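Local structure of Exo beta-1,2-glucooligosaccharide sophorohydrolase (non-reducing end) (Parabacteroides distasonis ATCC 8503, 5Z06) at residues I342-G347 against R406-Q411; R350-T355 against K417-S422. The protein hydrolyses linear beta-1,2-glucan and beta-1,2-glucooligosaccharides of four or more units from the non-reducing end, releasing sophorose as an exo-type enzyme. One frame throughout, in Å; residues are numbered along the deposited sequence.

Interaction 1. Residues I342-G347 against R406-Q411; sequences ITREEG and RQYFNQ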
ATOM      1  N   ILE A 342      15.511 -16.327   0.806  1.00 25.61           N
ATOM      2  CA  ILE A 342      15.285 -17.362  -0.194  1.00 27.24           C
ATOM      3  C   ILE A 342      16.645 -17.784  -0.664  1.00 26.10           C
ATOM      4  O   ILE A 342      17.630 -17.099  -0.396  1.00 27.28           O
ATOM      5  CB  ILE A 342      14.457 -16.859  -1.394  1.00 26.32           C
ATOM      6  CG1 ILE A 342      15.067 -15.581  -1.981  1.00 26.30           C
ATOM      7  CG2 ILE A 342      13.024 -16.618  -0.944  1.00 27.07           C
ATOM      8  CD1 ILE A 342      14.468 -15.155  -3.302  1.00 25.34           C
ATOM      9  N   THR A 343      16.691 -18.898  -1.376  1.00 25.57           N
ATOM     10  CA  THR A 343      17.929 -19.336  -1.972  1.00 26.33           C
ATOM     11  C   THR A 343      18.172 -18.583  -3.270  1.00 27.52           C
ATOM     12  O   THR A 343      17.243 -18.040  -3.874  1.00 28.81           O
ATOM     13  CB  THR A 343      17.919 -20.820  -2.281  1.00 25.93           C
ATOM     14  OG1 THR A 343      16.886 -21.107  -3.227  1.00 25.70           O
ATOM     15  CG2 THR A 343      17.741 -21.639  -1.001  1.00 27.03           C
ATOM     16  N   ARG A 344      19.433 -18.551  -3.675  1.00 28.25           N
ATOM     17  CA  ARG A 344      19.811 -18.043  -4.972  1.00 31.10           C
ATOM     18  C   ARG A 344      19.059 -18.762  -6.093  1.00 31.41           C
ATOM     19  O   ARG A 344      18.528 -18.119  -6.999  1.00 33.91           O
ATOM     20  CB  ARG A 344      21.319 -18.171  -5.176  1.00 30.91           C
ATOM     21  CG  ARG A 344      21.820 -17.321  -6.321  1.00 31.64           C
ATOM     22  CD  ARG A 344      23.253 -17.659  -6.665  1.00 31.38           C
ATOM     23  NE  ARG A 344      23.749 -16.810  -7.741  1.00 32.63           N
ATOM     24  CZ  ARG A 344      24.194 -15.560  -7.625  1.00 31.51           C
ATOM     25  NH1 ARG A 344      24.233 -14.926  -6.445  1.00 31.94           N
ATOM     26  NH2 ARG A 344      24.640 -14.937  -8.713  1.00 31.11           N
ATOM     27  N   GLU A 345      18.969 -20.082  -6.020  1.00 31.64           N
ATOM     28  CA  GLU A 345      18.253 -20.831  -7.060  1.00 32.44           C
ATOM     29  C   GLU A 345      16.780 -20.412  -7.184  1.00 32.09           C
ATOM     30  O   GLU A 345      16.266 -20.262  -8.301  1.00 29.13           O
ATOM     31  CB  GLU A 345      18.369 -22.346  -6.824  1.00 34.05           C
ATOM     32  CG  GLU A 345      17.888 -23.206  -7.993  1.00 39.74           C
ATOM     33  CD  GLU A 345      18.610 -22.933  -9.338  1.00 42.18           C
ATOM     34  OE1 GLU A 345      19.714 -22.342  -9.357  1.00 43.28           O
ATOM     35  OE2 GLU A 345      18.064 -23.331 -10.392  1.00 48.13           O
ATOM     36  N   GLU A 346      16.105 -20.262  -6.044  1.00 30.89           N
ATOM     37  CA  GLU A 346      14.750 -19.715  -6.020  1.00 32.26           C
ATOM     38  C   GLU A 346      14.744 -18.361  -6.752  1.00 29.93           C
ATOM     39  O   GLU A 346      13.931 -18.144  -7.625  1.00 27.23           O
ATOM     40  CB  GLU A 346      14.247 -19.503  -4.592  1.00 33.48           C
ATOM     41  CG  GLU A 346      13.764 -20.747  -3.864  1.00 37.32           C
ATOM     42  CD  GLU A 346      13.274 -20.415  -2.451  1.00 39.24           C
ATOM     43  OE1 GLU A 346      14.106 -20.114  -1.549  1.00 36.10           O
ATOM     44  OE2 GLU A 346      12.042 -20.425  -2.247  1.00 41.72           O
ATOM     45  N   GLY A 347      15.676 -17.486  -6.375  1.00 29.19           N
ATOM     46  CA  GLY A 347      15.856 -16.189  -6.981  1.00 29.43           C
ATOM     47  C   GLY A 347      16.061 -16.252  -8.483  1.00 29.96           C
ATOM     48  O   GLY A 347      15.422 -15.531  -9.248  1.00 28.24           O
ATOM     49  N   ARG A 406      21.136  -7.779 -12.891  1.00 28.37           N
ATOM     50  CA  ARG A 406      22.059  -8.280 -13.897  1.00 30.74           C
ATOM     51  C   ARG A 406      23.492  -8.369 -13.382  1.00 30.06           C
ATOM     52  O   ARG A 406      24.231  -9.257 -13.771  1.00 32.42           O
ATOM     53  CB  ARG A 406      21.983  -7.393 -15.136  1.00 32.07           C
ATOM     54  CG  ARG A 406      22.677  -7.929 -16.351  1.00 32.69           C
ATOM     55  CD  ARG A 406      24.072  -7.376 -16.441  1.00 35.37           C
ATOM     56  NE  ARG A 406      24.725  -7.854 -17.645  1.00 38.37           N
ATOM     57  CZ  ARG A 406      25.994  -8.246 -17.742  1.00 40.87           C
ATOM     58  NH1 ARG A 406      26.816  -8.280 -16.691  1.00 43.99           N
ATOM     59  NH2 ARG A 406      26.440  -8.642 -18.916  1.00 41.02           N
ATOM     60  N   GLN A 407      23.882  -7.429 -12.531  1.00 29.16           N
ATOM     61  CA  GLN A 407      25.179  -7.477 -11.889  1.00 26.99           C
ATOM     62  C   GLN A 407      25.225  -8.514 -10.803  1.00 26.98           C
ATOM     63  O   GLN A 407      26.268  -9.065 -10.555  1.00 27.67           O
ATOM     64  CB  GLN A 407      25.533  -6.108 -11.320  1.00 26.90           C
ATOM     65  CG  GLN A 407      25.683  -5.070 -12.403  1.00 27.65           C
ATOM     66  CD  GLN A 407      26.723  -5.496 -13.399  1.00 27.35           C
ATOM     67  OE1 GLN A 407      26.398  -6.089 -14.410  1.00 25.85           O
ATOM     68  NE2 GLN A 407      27.983  -5.271 -13.061  1.00 23.87           N
ATOM     69  N   TYR A 408      24.094  -8.748 -10.139  1.00 27.87           N
ATOM     70  CA  TYR A 408      24.006  -9.753  -9.106  1.00 28.13           C
ATOM     71  C   TYR A 408      24.160 -11.159  -9.657  1.00 27.81           C
ATOM     72  O   TYR A 408      24.942 -11.944  -9.108  1.00 29.72           O
ATOM     73  CB  TYR A 408      22.676  -9.670  -8.348  1.00 29.11           C
ATOM     74  CG  TYR A 408      22.657 -10.573  -7.131  1.00 28.79           C
ATOM     75  CD1 TYR A 408      23.401 -10.261  -6.004  1.00 30.03           C
ATOM     76  CD2 TYR A 408      21.922 -11.731  -7.116  1.00 29.45           C
ATOM     77  CE1 TYR A 408      23.395 -11.080  -4.884  1.00 28.95           C
ATOM     78  CE2 TYR A 408      21.903 -12.548  -5.998  1.00 30.83           C
ATOM     79  CZ  TYR A 408      22.647 -12.214  -4.889  1.00 29.72           C
ATOM     80  OH  TYR A 408      22.635 -13.040  -3.785  1.00 34.33           O
ATOM     81  N   PHE A 409      23.404 -11.471 -10.712  1.00 26.09           N
ATOM     82  CA  PHE A 409      23.362 -12.819 -11.267  1.00 27.96           C
ATOM     83  C   PHE A 409      24.487 -12.971 -12.276  1.00 28.02           C
ATOM     84  O   PHE A 409      24.268 -13.036 -13.479  1.00 28.70           O
ATOM     85  CB  PHE A 409      21.994 -13.124 -11.875  1.00 27.80           C
ATOM     86  CG  PHE A 409      20.891 -13.172 -10.864  1.00 28.85           C
ATOM     87  CD1 PHE A 409      20.812 -14.235  -9.956  1.00 28.66           C
ATOM     88  CD2 PHE A 409      19.916 -12.163 -10.808  1.00 30.18           C
ATOM     89  CE1 PHE A 409      19.785 -14.286  -9.026  1.00 29.52           C
ATOM     90  CE2 PHE A 409      18.904 -12.206  -9.871  1.00 29.05           C
ATOM     91  CZ  PHE A 409      18.848 -13.260  -8.968  1.00 30.49           C
ATOM     92  N   ASN A 410      25.697 -13.044 -11.741  1.00 29.53           N
ATOM     93  CA  ASN A 410      26.935 -12.979 -12.507  1.00 30.72           C
ATOM     94  C   ASN A 410      27.608 -14.344 -12.639  1.00 30.67           C
ATOM     95  O   ASN A 410      28.749 -14.423 -13.057  1.00 29.00           O
ATOM     96  CB  ASN A 410      27.897 -12.034 -11.793  1.00 31.98           C
ATOM     97  CG  ASN A 410      28.396 -12.593 -10.468  1.00 34.00           C
ATOM     98  OD1 ASN A 410      27.748 -13.420  -9.838  1.00 31.38           O
ATOM     99  ND2 ASN A 410      29.551 -12.119 -10.036  1.00 38.80           N
ATOM    100  N   GLN A 411      26.916 -15.408 -12.267  1.00 31.38           N
ATOM    101  CA  GLN A 411      27.531 -16.727 -12.299  1.00 34.85           C
ATOM    102  C   GLN A 411      27.555 -17.243 -13.733  1.00 33.47           C
ATOM    103  O   GLN A 411      26.664 -16.927 -14.534  1.00 28.24           O
ATOM    104  CB  GLN A 411      26.750 -17.715 -11.444  1.00 37.03           C
ATOM    105  CG  GLN A 411      26.608 -17.315  -9.997  1.00 40.92           C
ATOM    106  CD  GLN A 411      27.389 -18.201  -9.107  1.00 45.31           C
ATOM    107  OE1 GLN A 411      28.611 -18.299  -9.230  1.00 53.81           O
ATOM    108  NE2 GLN A 411      26.695 -18.879  -8.209  1.00 52.09           N
TER
HETATM  109  O   HOH W   1      25.924 -12.810  -6.707  1.00 30.06           O
HETATM  110  O   HOH W   2      23.621 -15.977  -3.617  1.00 33.70           O
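Arg344 reaches across to the end of helix 392-408 and gives its NH2 to the carbonyl of Tyr408, NH2 to O 3.0 Å, with an N-H...O angle of 153°. The donor is tilted from the carbonyl plane. CG lies anti to the backbone N and the chain runs extended to NE, which brings NE beside Gln411 and Glu416. Arg344 NH1 comes against the Tyr408 ring, 3.4 Å from CE2, the two planes 33° apart, while Phe409 CD1 lies over one guanidinium face toward the rim. NE is held by a salt bridge to Glu416 of helix 414-428. On the buried side Gly347, which has no side chain, lets its backbone lie against the Phe409 ring, Gly347 C to Phe409 CZ 4.1 Å. Each helix end has its own motif: Thr343 is the N-cap of helix 344-360 and forms a capping box with Glu346, whereas Phe409 is the centre of an inverse gamma turn just after helix 392-408. The outer side is solvent-facing: exposed Gln411 lies across the arginine with its amide nearly perpendicular to the guanidinium (87°), its CG 3.3 Å from Arg344 NH2. One water links Arg344 NH1 to Tyr408 O, and a second links Arg344 NH1 to the Tyr408 hydroxyl, which also hydrogen-bonds to Glu338 of helix 323-338.

Interaction 2. Residues R350-T355 against K417-S422; sequences RFLKIT and KQIRKS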
ATOM      1  N   ARG A 350      12.831 -17.240 -10.173  1.00 29.01           N
ATOM      2  CA  ARG A 350      12.009 -16.047 -10.253  1.00 27.82           C
ATOM      3  C   ARG A 350      12.466 -15.121 -11.400  1.00 27.01           C
ATOM      4  O   ARG A 350      11.654 -14.629 -12.155  1.00 26.24           O
ATOM      5  CB  ARG A 350      12.012 -15.284  -8.935  1.00 27.12           C
ATOM      6  CG  ARG A 350      11.363 -13.904  -9.023  1.00 26.35           C
ATOM      7  CD  ARG A 350       9.911 -13.973  -9.452  1.00 26.07           C
ATOM      8  NE  ARG A 350       9.141 -14.648  -8.432  1.00 27.45           N
ATOM      9  CZ  ARG A 350       8.528 -14.059  -7.407  1.00 27.58           C
ATOM     10  NH1 ARG A 350       8.542 -12.742  -7.253  1.00 26.67           N
ATOM     11  NH2 ARG A 350       7.903 -14.811  -6.501  1.00 27.44           N
ATOM     12  N   PHE A 351      13.769 -14.884 -11.496  1.00 28.47           N
ATOM     13  CA  PHE A 351      14.292 -13.945 -12.491  1.00 27.59           C
ATOM     14  C   PHE A 351      14.186 -14.442 -13.927  1.00 27.27           C
ATOM     15  O   PHE A 351      14.037 -13.639 -14.854  1.00 27.95           O
ATOM     16  CB  PHE A 351      15.686 -13.472 -12.110  1.00 27.96           C
ATOM     17  CG  PHE A 351      15.653 -12.300 -11.162  1.00 29.63           C
ATOM     18  CD1 PHE A 351      15.591 -12.489  -9.785  1.00 31.12           C
ATOM     19  CD2 PHE A 351      15.619 -11.005 -11.654  1.00 28.23           C
ATOM     20  CE1 PHE A 351      15.536 -11.410  -8.913  1.00 29.52           C
ATOM     21  CE2 PHE A 351      15.568  -9.931 -10.796  1.00 29.58           C
ATOM     22  CZ  PHE A 351      15.527 -10.133  -9.423  1.00 29.60           C
ATOM     23  N   LEU A 352      14.225 -15.755 -14.107  1.00 27.77           N
ATOM     24  CA  LEU A 352      13.912 -16.347 -15.403  1.00 28.94           C
ATOM     25  C   LEU A 352      12.465 -16.065 -15.802  1.00 28.50           C
ATOM     26  O   LEU A 352      12.192 -15.671 -16.934  1.00 28.97           O
ATOM     27  CB  LEU A 352      14.202 -17.852 -15.403  1.00 29.16           C
ATOM     28  CG  LEU A 352      15.682 -18.181 -15.364  1.00 29.75           C
ATOM     29  CD1 LEU A 352      15.854 -19.639 -14.975  1.00 31.56           C
ATOM     30  CD2 LEU A 352      16.395 -17.894 -16.689  1.00 30.44           C
ATOM     31  N   LYS A 353      11.549 -16.247 -14.861  1.00 28.02           N
ATOM     32  CA  LYS A 353      10.167 -15.871 -15.085  1.00 29.09           C
ATOM     33  C   LYS A 353      10.032 -14.357 -15.346  1.00 28.84           C
ATOM     34  O   LYS A 353       9.402 -13.952 -16.328  1.00 26.78           O
ATOM     35  CB  LYS A 353       9.289 -16.324 -13.922  1.00 30.25           C
ATOM     36  CG  LYS A 353       7.946 -15.635 -13.845  1.00 31.94           C
ATOM     37  CD  LYS A 353       7.193 -16.039 -12.597  1.00 34.98           C
ATOM     38  CE  LYS A 353       6.658 -17.459 -12.699  1.00 36.54           C
ATOM     39  NZ  LYS A 353       6.234 -17.832 -11.328  1.00 40.43           N
ATOM     40  N   ILE A 354      10.631 -13.536 -14.478  1.00 27.80           N
ATOM     41  CA  ILE A 354      10.571 -12.078 -14.636  1.00 28.14           C
ATOM     42  C   ILE A 354      11.061 -11.652 -16.013  1.00 28.18           C
ATOM     43  O   ILE A 354      10.386 -10.908 -16.718  1.00 28.97           O
ATOM     44  CB  ILE A 354      11.405 -11.353 -13.563  1.00 27.52           C
ATOM     45  CG1 ILE A 354      10.651 -11.384 -12.237  1.00 27.89           C
ATOM     46  CG2 ILE A 354      11.698  -9.909 -13.970  1.00 27.03           C
ATOM     47  CD1 ILE A 354      11.484 -10.933 -11.060  1.00 28.60           C
ATOM     48  N   THR A 355      12.249 -12.109 -16.370  1.00 28.31           N
ATOM     49  CA  THR A 355      12.836 -11.758 -17.647  1.00 28.81           C
ATOM     50  C   THR A 355      12.057 -12.296 -18.846  1.00 29.78           C
ATOM     51  O   THR A 355      11.894 -11.548 -19.814  1.00 28.64           O
ATOM     52  CB  THR A 355      14.333 -12.088 -17.723  1.00 29.01           C
ATOM     53  OG1 THR A 355      14.578 -13.474 -17.474  1.00 30.26           O
ATOM     54  CG2 THR A 355      15.070 -11.226 -16.726  1.00 28.78           C
ATOM     55  N   LYS A 417      23.387 -16.735 -17.087  1.00 35.08           N
ATOM     56  CA  LYS A 417      23.689 -16.275 -18.436  1.00 37.01           C
ATOM     57  C   LYS A 417      22.418 -15.809 -19.167  1.00 36.00           C
ATOM     58  O   LYS A 417      22.419 -14.723 -19.755  1.00 33.80           O
ATOM     59  CB  LYS A 417      24.392 -17.381 -19.215  1.00 40.72           C
ATOM     60  CG  LYS A 417      24.687 -17.092 -20.673  1.00 49.12           C
ATOM     61  CD  LYS A 417      25.953 -16.267 -20.869  1.00 56.04           C
ATOM     62  CE  LYS A 417      26.244 -16.027 -22.348  1.00 63.04           C
ATOM     63  NZ  LYS A 417      26.254 -17.277 -23.171  1.00 65.62           N
ATOM     64  N   GLN A 418      21.346 -16.605 -19.107  1.00 32.97           N
ATOM     65  CA  GLN A 418      20.068 -16.247 -19.740  1.00 33.16           C
ATOM     66  C   GLN A 418      19.414 -14.994 -19.107  1.00 32.63           C
ATOM     67  O   GLN A 418      18.896 -14.122 -19.815  1.00 29.07           O
ATOM     68  CB  GLN A 418      19.108 -17.410 -19.673  1.00 34.27           C
ATOM     69  CG  GLN A 418      17.886 -17.234 -20.543  1.00 40.65           C
ATOM     70  CD  GLN A 418      16.844 -18.309 -20.306  1.00 45.14           C
ATOM     71  OE1 GLN A 418      17.175 -19.502 -20.159  1.00 46.68           O
ATOM     72  NE2 GLN A 418      15.569 -17.900 -20.275  1.00 43.68           N
ATOM     73  N   ILE A 419      19.429 -14.929 -17.778  1.00 31.79           N
ATOM     74  CA  ILE A 419      18.983 -13.724 -17.056  1.00 32.46           C
ATOM     75  C   ILE A 419      19.741 -12.506 -17.596  1.00 29.94           C
ATOM     76  O   ILE A 419      19.122 -11.524 -17.987  1.00 30.75           O
ATOM     77  CB  ILE A 419      19.161 -13.869 -15.516  1.00 31.08           C
ATOM     78  CG1 ILE A 419      18.117 -14.871 -14.981  1.00 30.19           C
ATOM     79  CG2 ILE A 419      19.033 -12.513 -14.809  1.00 30.50           C
ATOM     80  CD1 ILE A 419      18.387 -15.411 -13.593  1.00 28.99           C
ATOM     81  N   ARG A 420      21.068 -12.598 -17.618  1.00 29.58           N
ATOM     82  CA  ARG A 420      21.925 -11.514 -18.064  1.00 30.02           C
ATOM     83  C   ARG A 420      21.667 -11.137 -19.518  1.00 30.57           C
ATOM     84  O   ARG A 420      21.445  -9.955 -19.796  1.00 30.05           O
ATOM     85  CB  ARG A 420      23.393 -11.844 -17.858  1.00 30.25           C
ATOM     86  CG  ARG A 420      23.832 -11.835 -16.404  1.00 29.94           C
ATOM     87  CD  ARG A 420      25.349 -11.857 -16.310  1.00 29.72           C
ATOM     88  NE  ARG A 420      25.948 -12.983 -17.028  1.00 30.19           N
ATOM     89  CZ  ARG A 420      26.110 -14.213 -16.526  1.00 31.25           C
ATOM     90  NH1 ARG A 420      25.716 -14.527 -15.283  1.00 29.79           N
ATOM     91  NH2 ARG A 420      26.660 -15.150 -17.278  1.00 32.11           N
ATOM     92  N   LYS A 421      21.665 -12.143 -20.408  1.00 32.38           N
ATOM     93  CA  LYS A 421      21.346 -11.980 -21.826  1.00 33.62           C
ATOM     94  C   LYS A 421      20.060 -11.180 -22.013  1.00 32.58           C
ATOM     95  O   LYS A 421      19.998 -10.209 -22.772  1.00 29.82           O
ATOM     96  CB  LYS A 421      21.173 -13.339 -22.528  1.00 39.17           C
ATOM     97  CG  LYS A 421      22.417 -13.911 -23.227  1.00 47.71           C
ATOM     98  CD  LYS A 421      22.097 -14.983 -24.301  1.00 50.47           C
ATOM     99  CE  LYS A 421      22.587 -16.411 -23.972  1.00 54.96           C
ATOM    100  NZ  LYS A 421      21.714 -17.224 -23.046  1.00 54.08           N
ATOM    101  N   SER A 422      19.025 -11.635 -21.327  1.00 30.22           N
ATOM    102  CA  SER A 422      17.708 -11.077 -21.463  1.00 29.76           C
ATOM    103  C   SER A 422      17.666  -9.624 -21.011  1.00 28.94           C
ATOM    104  O   SER A 422      17.183  -8.754 -21.724  1.00 27.72           O
ATOM    105  CB  SER A 422      16.736 -11.907 -20.655  1.00 30.98           C
ATOM    106  OG  SER A 422      15.466 -11.315 -20.679  1.00 34.70           O
TER
HETATM  107  O   HOH W   3      14.528 -15.401 -19.666  1.00 41.02           O
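Leu352 lays its CD2 branch against the amide of Gln418, CD2 to CD 3.7 Å, and the two side chains cross at about a right angle. The same methyl also touches Ile419, whose side chain Leu352 again crosses at about a right angle, Leu352 CD2 to Ile419 CG1 3.9 Å. Ile419 has CG1 anti to the carbonyl carbon (chi1 -71°), which directs that branch to the facing helix; there its CD1 ends 3.6 Å from Phe351 CB. It is this CB that meets the isoleucine, because the phenyl ring leads away to pack on Ile330 and Ile333 of helix 323-338. Further along, Thr355 and Ser422 face each other, with Thr355 CB 3.3 Å from Ser422 OG. Thr355 OG1 bonds to the carbonyl of Phe351 one turn earlier, OG1 to O 2.7 Å, and Phe351 O thus takes two donors, Thr355 OG1 and Thr355 N. A water donates to Thr355 OG1 and accepts from Gln418 NE2, making a polar bridge beside the apolar contacts. An alanine at Thr355 would probably leave this water without its threonine partner, deprive Phe351 O of one of its two donors and open a small gap where CG2 lies near Ser422. The segments run nearly parallel, 28° apart with axes 9.5 Å from each other, in the mainly helical part of this GH144 enzyme, consistent with its six-hairpin clan. Apolar contact at Leu352, Ile419 and the Phe351 CB is joined by close packing of the small Thr355 and Ser422. Ser422 OG bonds to Glu359, farther along helix 344-360, so the helices are hydrogen-bonded just beyond the 350-355 segment, while within it the polar link is through water.

Interactions 1 and 2 lie one after the other along helix 344-360, their centres about 10 Å apart. Helices 392-408 and 414-428, which follow each other in the chain, supply the opposing sides. Arg420 of the 417-422 segment ties the two together: its NH1 probably hydrogen-bonds to Phe409 O at 2.8 Å and to Gln411 O at 2.7 Å, gripping the turn that leaves helix 392-408. The rings of Phe409 and Phe351 also meet, planes at about 55°, so the buried sides of both contacts are continuous. The calcium site (Glu12, Asn13, Thr49, Asn52 and Asp175) lies in the strand-rich N-terminal part and takes no residue from either contact.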